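Local coordinates for fatty acid CoA ligase (Marinactinospora thermotolerans, PDB 6SQ8), which belongs to the AMP-binding (ANL) superfamily of enzymes and binds adenosine monophosphate and 1-ethanoyl-9H-pyrido[3,4-b]indole-3-carboxylic acid, at residues L66-Q71 and L209-L214; G154-A159 and T176-C181. One frame throughout, in Å; residues are numbered along the deposited sequence.

Both contacts lie in the AMP-binding part of the chain, on the same side of its centre, with their own centres about 11 Å apart. Along the sequence the order is 66-71, 154-159, 176-181 and 209-214, so the two segments of contact 2 fall between those of contact 1. Contact 1 crosses helices 61-72 and 205-215; contact 2 lays helix 175-189 over strand 155-160. They meet directly where Gln71 NE2 lies 3.1 Å from Ala156 O, a probable hydrogen bond. Together they join three helices and a hairpin strand in a buried region beside the pocket that holds 1-ethanoyl-9H-pyrido[3,4-b]indole-3-carboxylic acid.

Contact 1. Residues L66-Q71 and L209-L214; sequences LRLAVQ and LAQCTL
Gln211 reaches from helix 205-215 to the side of helix 61-72 and meets Arg67, Leu68 and Gln71 there. The two short helical segments cross nearly at right angles (84°), with axes 11.5 Å apart, and this one long side chain does most of the bridging. From CB, with CG anti to the carbonyl carbon (chi1 -77°), the chain runs out extended, so that CB and CG span the gap and the amide arrives at the far helix. There Arg67 CD lies over one face of the amide, 3.7 Å from Gln211 CD and 3.4 Å from Gln211 NE2, the arginine side chain running at a slant to the glutamine. On the opposite face, near the tip, Leu68 CD1 lies 3.8 Å from Gln211 NE2, so the amide nitrogen is held between the two side chains. The same NE2 gives a hydrogen bond to Gln71 OE1 at 2.9 Å. That bond is fairly straight, 159° at the hydrogen, and leaves in the plane of the Gln211 amide, while reaching the Gln71 carbonyl from somewhat off its plane. The other end of the amide, OE1, accepts a hydrogen bond from Tyr6 OH of helix 5-13. Gln71, in turn, uses its NE2 toward the backbone oxygen of Ala156. Each glutamine thus gives one bond and receives one, which is consistent with the modelled orientation of both amides.

Contact 2. Residues G154-A159 and T176-C181; sequences GIAVVA and TAMSAC
A classic beta bulge, formed by Ala156 and Val157 facing His173 on the neighbouring strand, provides the surface that Met178 packs against. Strand 155-160 pairs with strand 170-174 and, through Ala156 and Val158, also bonds to Tyr77 of strand 76-79; from 170-174 the chain turns directly into helix 175-189. The bulge places two successive side chains, those of Ala156 and Val157, toward the helix, and Met178 spans both. Its CG sits 4.1 Å from Ala156 CB. Beyond CG the methionine bends at chi2 (-40°) and again in the rotation about CG-SD, which swings the terminal methyl along the strand: CE lies against Val157 CG2 at 3.5 Å and also near its CB. The valine and methionine side chains cross at about a right angle, and the contact is wholly apolar. Tyr6 and Glu208 also touch Met178, and its side chain lies about 5 Å from the bound 1-ethanoyl-9H-pyrido[3,4-b]indole-3-carboxylic acid. In sequence, the loop between the two strands matches the glycine-rich signature of AMP-binding enzymes, so this bulged strand and the packed helix belong to the strand-loop-strand-helix unit that carries that signature in the family.

Contact 1. Residues L66-Q71 and L209-L214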
ATOM      1  N   LEU A  66      -0.181  20.100  -0.793  1.00 26.34           N
ATOM      2  CA  LEU A  66      -0.626  20.243   0.586  1.00 27.39           C
ATOM      3  C   LEU A  66       0.264  19.390   1.497  1.00 27.26           C
ATOM      4  O   LEU A  66       0.676  19.847   2.550  1.00 28.61           O
ATOM      5  CB  LEU A  66      -2.103  19.854   0.721  1.00 27.23           C
ATOM      6  CG  LEU A  66      -2.656  19.838   2.151  1.00 26.69           C
ATOM      7  CD1 LEU A  66      -2.531  21.209   2.774  1.00 26.42           C
ATOM      8  CD2 LEU A  66      -4.102  19.378   2.199  1.00 26.10           C
ATOM      9  N   ARG A  67       0.539  18.147   1.086  1.00 29.05           N
ATOM     10  CA  ARG A  67       1.301  17.212   1.926  1.00 30.53           C
ATOM     11  C   ARG A  67       2.697  17.798   2.163  1.00 30.81           C
ATOM     12  O   ARG A  67       3.205  17.820   3.293  1.00 31.76           O
ATOM     13  CB  ARG A  67       1.387  15.832   1.273  1.00 33.05           C
ATOM     14  CG  ARG A  67       2.052  14.737   2.112  1.00 33.75           C
ATOM     15  CD  ARG A  67       2.514  13.586   1.229  1.00 37.72           C
ATOM     16  NE  ARG A  67       2.599  12.275   1.869  1.00 39.10           N
ATOM     17  CZ  ARG A  67       1.714  11.297   1.717  1.00 37.14           C
ATOM     18  NH1 ARG A  67       0.558  11.553   1.126  1.00 40.38           N
ATOM     19  NH2 ARG A  67       1.988  10.076   2.148  1.00 36.82           N
ATOM     20  N   LEU A  68       3.281  18.294   1.073  1.00 30.61           N
ATOM     21  CA  LEU A  68       4.611  18.818   1.052  1.00 32.75           C
ATOM     22  C   LEU A  68       4.668  20.067   1.940  1.00 34.90           C
ATOM     23  O   LEU A  68       5.626  20.259   2.686  1.00 39.62           O
ATOM     24  CB  LEU A  68       4.963  19.107  -0.411  1.00 32.61           C
ATOM     25  CG  LEU A  68       6.439  19.267  -0.745  1.00 34.53           C
ATOM     26  CD1 LEU A  68       7.303  18.296   0.037  1.00 36.21           C
ATOM     27  CD2 LEU A  68       6.659  19.096  -2.234  1.00 35.49           C
ATOM     28  N   ALA A  69       3.619  20.893   1.878  1.00 34.88           N
ATOM     29  CA  ALA A  69       3.520  22.101   2.696  1.00 34.45           C
ATOM     30  C   ALA A  69       3.412  21.731   4.182  1.00 34.27           C
ATOM     31  O   ALA A  69       4.131  22.278   4.998  1.00 36.07           O
ATOM     32  CB  ALA A  69       2.358  22.945   2.242  1.00 35.36           C
ATOM     33  N   VAL A  70       2.535  20.787   4.519  1.00 33.74           N
ATOM     34  CA  VAL A  70       2.377  20.341   5.894  1.00 34.01           C
ATOM     35  C   VAL A  70       3.720  19.863   6.454  1.00 36.96           C
ATOM     36  O   VAL A  70       4.021  20.072   7.631  1.00 48.05           O
ATOM     37  CB  VAL A  70       1.318  19.232   6.003  1.00 36.48           C
ATOM     38  CG1 VAL A  70       1.388  18.504   7.348  1.00 38.24           C
ATOM     39  CG2 VAL A  70      -0.086  19.775   5.737  1.00 37.50           C
ATOM     40  N   GLN A  71       4.515  19.186   5.626  1.00 37.52           N
ATOM     41  CA  GLN A  71       5.786  18.609   6.068  1.00 37.41           C
ATOM     42  C   GLN A  71       6.850  19.709   6.170  1.00 37.05           C
ATOM     43  O   GLN A  71       7.607  19.745   7.132  1.00 39.73           O
ATOM     44  CB  GLN A  71       6.189  17.457   5.148  1.00 36.97           C
ATOM     45  CG  GLN A  71       5.360  16.192   5.397  1.00 36.33           C
ATOM     46  CD  GLN A  71       5.576  15.133   4.346  1.00 34.27           C
ATOM     47  OE1 GLN A  71       5.980  15.420   3.221  1.00 33.95           O
ATOM     48  NE2 GLN A  71       5.315  13.890   4.709  1.00 33.60           N
ATOM     49  N   LEU A 209       4.647   7.953  -3.305  1.00 28.86           N
ATOM     50  CA  LEU A 209       5.181   7.701  -4.635  1.00 30.19           C
ATOM     51  C   LEU A 209       5.235   9.017  -5.417  1.00 31.41           C
ATOM     52  O   LEU A 209       6.148   9.222  -6.226  1.00 33.93           O
ATOM     53  CB  LEU A 209       4.333   6.660  -5.373  1.00 30.88           C
ATOM     54  CG  LEU A 209       4.392   5.234  -4.823  1.00 30.33           C
ATOM     55  CD1 LEU A 209       3.359   4.353  -5.491  1.00 30.44           C
ATOM     56  CD2 LEU A 209       5.770   4.625  -4.983  1.00 31.70           C
ATOM     57  N   ALA A 210       4.254   9.896  -5.197  1.00 29.36           N
ATOM     58  CA  ALA A 210       4.244  11.187  -5.849  1.00 30.40           C
ATOM     59  C   ALA A 210       5.488  11.976  -5.415  1.00 30.07           C
ATOM     60  O   ALA A 210       6.163  12.602  -6.241  1.00 29.56           O
ATOM     61  CB  ALA A 210       2.970  11.922  -5.522  1.00 31.02           C
ATOM     62  N   GLN A 211       5.787  11.924  -4.113  1.00 28.51           N
ATOM     63  CA  GLN A 211       6.952  12.634  -3.561  1.00 28.83           C
ATOM     64  C   GLN A 211       8.252  12.046  -4.129  1.00 28.24           C
ATOM     65  O   GLN A 211       9.131  12.807  -4.534  1.00 28.09           O
ATOM     66  CB  GLN A 211       6.913  12.633  -2.032  1.00 29.26           C
ATOM     67  CG  GLN A 211       5.920  13.650  -1.488  1.00 31.57           C
ATOM     68  CD  GLN A 211       5.974  13.855   0.004  1.00 32.50           C
ATOM     69  OE1 GLN A 211       6.410  12.987   0.771  1.00 33.18           O
ATOM     70  NE2 GLN A 211       5.459  15.002   0.417  1.00 32.29           N
ATOM     71  N   CYS A 212       8.357  10.708  -4.183  1.00 25.93           N
ATOM     72  CA  CYS A 212       9.499  10.048  -4.808  1.00 23.48           C
ATOM     73  C   CYS A 212       9.652  10.528  -6.255  1.00 21.58           C
ATOM     74  O   CYS A 212      10.737  10.813  -6.712  1.00 21.80           O
ATOM     75  CB  CYS A 212       9.346   8.537  -4.768  1.00 24.35           C
ATOM     76  SG  CYS A 212       9.492   7.873  -3.095  1.00 25.37           S
ATOM     77  N   THR A 213       8.536  10.618  -6.972  1.00 21.39           N
ATOM     78  CA  THR A 213       8.526  11.006  -8.373  1.00 21.37           C
ATOM     79  C   THR A 213       9.032  12.446  -8.509  1.00 22.65           C
ATOM     80  O   THR A 213       9.883  12.736  -9.372  1.00 23.13           O
ATOM     81  CB  THR A 213       7.136  10.816  -8.983  1.00 20.65           C
ATOM     82  OG1 THR A 213       6.861   9.427  -8.835  1.00 20.86           O
ATOM     83  CG2 THR A 213       7.042  11.233 -10.433  1.00 20.02           C
ATOM     84  N   LEU A 214       8.523  13.343  -7.655  1.00 23.15           N
ATOM     85  CA  LEU A 214       8.920  14.745  -7.721  1.00 22.81           C
ATOM     86  C   LEU A 214      10.414  14.879  -7.399  1.00 23.14           C
ATOM     87  O   LEU A 214      11.137  15.555  -8.124  1.00 25.98           O
ATOM     88  CB  LEU A 214       8.068  15.565  -6.758  1.00 22.50           C
ATOM     89  CG  LEU A 214       6.618  15.798  -7.187  1.00 22.66           C
ATOM     90  CD1 LEU A 214       5.825  16.482  -6.087  1.00 22.24           C
ATOM     91  CD2 LEU A 214       6.556  16.631  -8.448  1.00 23.15           C
TER

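Contact 2. Residues G154-A159 and T176-C181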
ATOM      1  N   GLY A 154      10.620  14.893  14.644  1.00 38.38           N
ATOM      2  CA  GLY A 154      11.109  14.478  13.316  1.00 40.57           C
ATOM      3  C   GLY A 154      10.120  13.639  12.499  1.00 42.64           C
ATOM      4  O   GLY A 154      10.520  12.916  11.581  1.00 40.78           O
ATOM      5  N   ILE A 155       8.823  13.753  12.803  1.00 41.83           N
ATOM      6  CA  ILE A 155       7.776  12.952  12.173  1.00 40.27           C
ATOM      7  C   ILE A 155       7.253  13.673  10.925  1.00 39.57           C
ATOM      8  O   ILE A 155       6.965  14.882  10.952  1.00 39.52           O
ATOM      9  CB  ILE A 155       6.662  12.646  13.187  1.00 40.51           C
ATOM     10  CG1 ILE A 155       7.232  11.973  14.438  1.00 41.22           C
ATOM     11  CG2 ILE A 155       5.556  11.810  12.555  1.00 43.65           C
ATOM     12  CD1 ILE A 155       8.083  10.755  14.154  1.00 44.01           C
ATOM     13  N   ALA A 156       7.164  12.910   9.824  1.00 38.41           N
ATOM     14  CA  ALA A 156       6.707  13.408   8.534  1.00 35.22           C
ATOM     15  C   ALA A 156       5.247  13.011   8.300  1.00 33.09           C
ATOM     16  O   ALA A 156       4.484  13.785   7.721  1.00 35.55           O
ATOM     17  CB  ALA A 156       7.594  12.871   7.440  1.00 33.81           C
ATOM     18  N   VAL A 157       4.892  11.793   8.727  1.00 31.27           N
ATOM     19  CA  VAL A 157       3.601  11.182   8.438  1.00 31.99           C
ATOM     20  C   VAL A 157       3.137  10.378   9.649  1.00 30.11           C
ATOM     21  O   VAL A 157       3.944   9.693  10.284  1.00 28.28           O
ATOM     22  CB  VAL A 157       3.660  10.255   7.209  1.00 32.45           C
ATOM     23  CG1 VAL A 157       2.335   9.536   6.992  1.00 32.90           C
ATOM     24  CG2 VAL A 157       4.092  10.990   5.945  1.00 31.31           C
ATOM     25  N   VAL A 158       1.828  10.459   9.926  1.00 30.50           N
ATOM     26  CA  VAL A 158       1.152   9.466  10.738  1.00 32.96           C
ATOM     27  C   VAL A 158      -0.017   8.919   9.921  1.00 35.18           C
ATOM     28  O   VAL A 158      -0.818   9.671   9.404  1.00 36.77           O
ATOM     29  CB  VAL A 158       0.689  10.003  12.102  1.00 32.98           C
ATOM     30  CG1 VAL A 158       0.027   8.912  12.929  1.00 31.39           C
ATOM     31  CG2 VAL A 158       1.842  10.629  12.875  1.00 34.31           C
ATOM     32  N   ALA A 159      -0.061   7.591   9.799  1.00 34.35           N
ATOM     33  CA  ALA A 159      -0.995   6.870   8.970  1.00 33.81           C
ATOM     34  C   ALA A 159      -1.597   5.746   9.817  1.00 36.84           C
ATOM     35  O   ALA A 159      -0.855   5.031  10.493  1.00 39.20           O
ATOM     36  CB  ALA A 159      -0.265   6.326   7.776  1.00 32.62           C
ATOM     37  N   THR A 176      13.452  11.002   8.147  1.00 35.60           N
ATOM     38  CA  THR A 176      14.605  10.237   7.684  1.00 35.86           C
ATOM     39  C   THR A 176      14.144   9.001   6.917  1.00 33.27           C
ATOM     40  O   THR A 176      14.693   8.672   5.875  1.00 32.58           O
ATOM     41  CB  THR A 176      15.491   9.742   8.830  1.00 39.15           C
ATOM     42  OG1 THR A 176      15.818  10.862   9.646  1.00 43.81           O
ATOM     43  CG2 THR A 176      16.760   9.081   8.337  1.00 40.36           C
ATOM     44  N   ALA A 177      13.159   8.312   7.489  1.00 31.80           N
ATOM     45  CA  ALA A 177      12.600   7.113   6.913  1.00 32.43           C
ATOM     46  C   ALA A 177      12.010   7.413   5.521  1.00 29.61           C
ATOM     47  O   ALA A 177      12.236   6.648   4.595  1.00 26.71           O
ATOM     48  CB  ALA A 177      11.571   6.532   7.863  1.00 33.80           C
ATOM     49  N   MET A 178      11.291   8.532   5.387  1.00 28.43           N
ATOM     50  CA  MET A 178      10.658   8.899   4.112  1.00 31.43           C
ATOM     51  C   MET A 178      11.728   9.263   3.078  1.00 33.27           C
ATOM     52  O   MET A 178      11.540   9.017   1.882  1.00 33.95           O
ATOM     53  CB  MET A 178       9.685  10.077   4.252  1.00 33.95           C
ATOM     54  CG  MET A 178       8.390   9.700   4.965  1.00 36.07           C
ATOM     55  SD  MET A 178       7.742   8.072   4.479  1.00 39.43           S
ATOM     56  CE  MET A 178       5.999   8.474   4.368  1.00 44.26           C
ATOM     57  N   SER A 179      12.844   9.842   3.541  1.00 33.32           N
ATOM     58  CA  SER A 179      13.975  10.118   2.665  1.00 33.71           C
ATOM     59  C   SER A 179      14.574   8.797   2.159  1.00 36.14           C
ATOM     60  O   SER A 179      14.923   8.687   0.977  1.00 39.99           O
ATOM     61  CB  SER A 179      15.023  10.966   3.338  1.00 32.68           C
ATOM     62  OG  SER A 179      15.984  11.432   2.390  1.00 30.60           O
ATOM     63  N   ALA A 180      14.691   7.799   3.046  1.00 32.15           N
ATOM     64  CA  ALA A 180      15.234   6.504   2.672  1.00 31.54           C
ATOM     65  C   ALA A 180      14.351   5.853   1.601  1.00 29.41           C
ATOM     66  O   ALA A 180      14.866   5.188   0.697  1.00 28.53           O
ATOM     67  CB  ALA A 180      15.375   5.616   3.894  1.00 33.76           C
ATOM     68  N   CYS A 181      13.032   6.066   1.696  1.00 28.48           N
ATOM     69  CA  CYS A 181      12.069   5.527   0.742  1.00 27.13           C
ATOM     70  C   CYS A 181      12.347   6.052  -0.665  1.00 25.08           C
ATOM     71  O   CYS A 181      12.109   5.345  -1.630  1.00 24.44           O
ATOM     72  CB  CYS A 181      10.638   5.859   1.138  1.00 27.08           C
ATOM     73  SG  CYS A 181      10.096   4.930   2.594  1.00 30.60           S
TER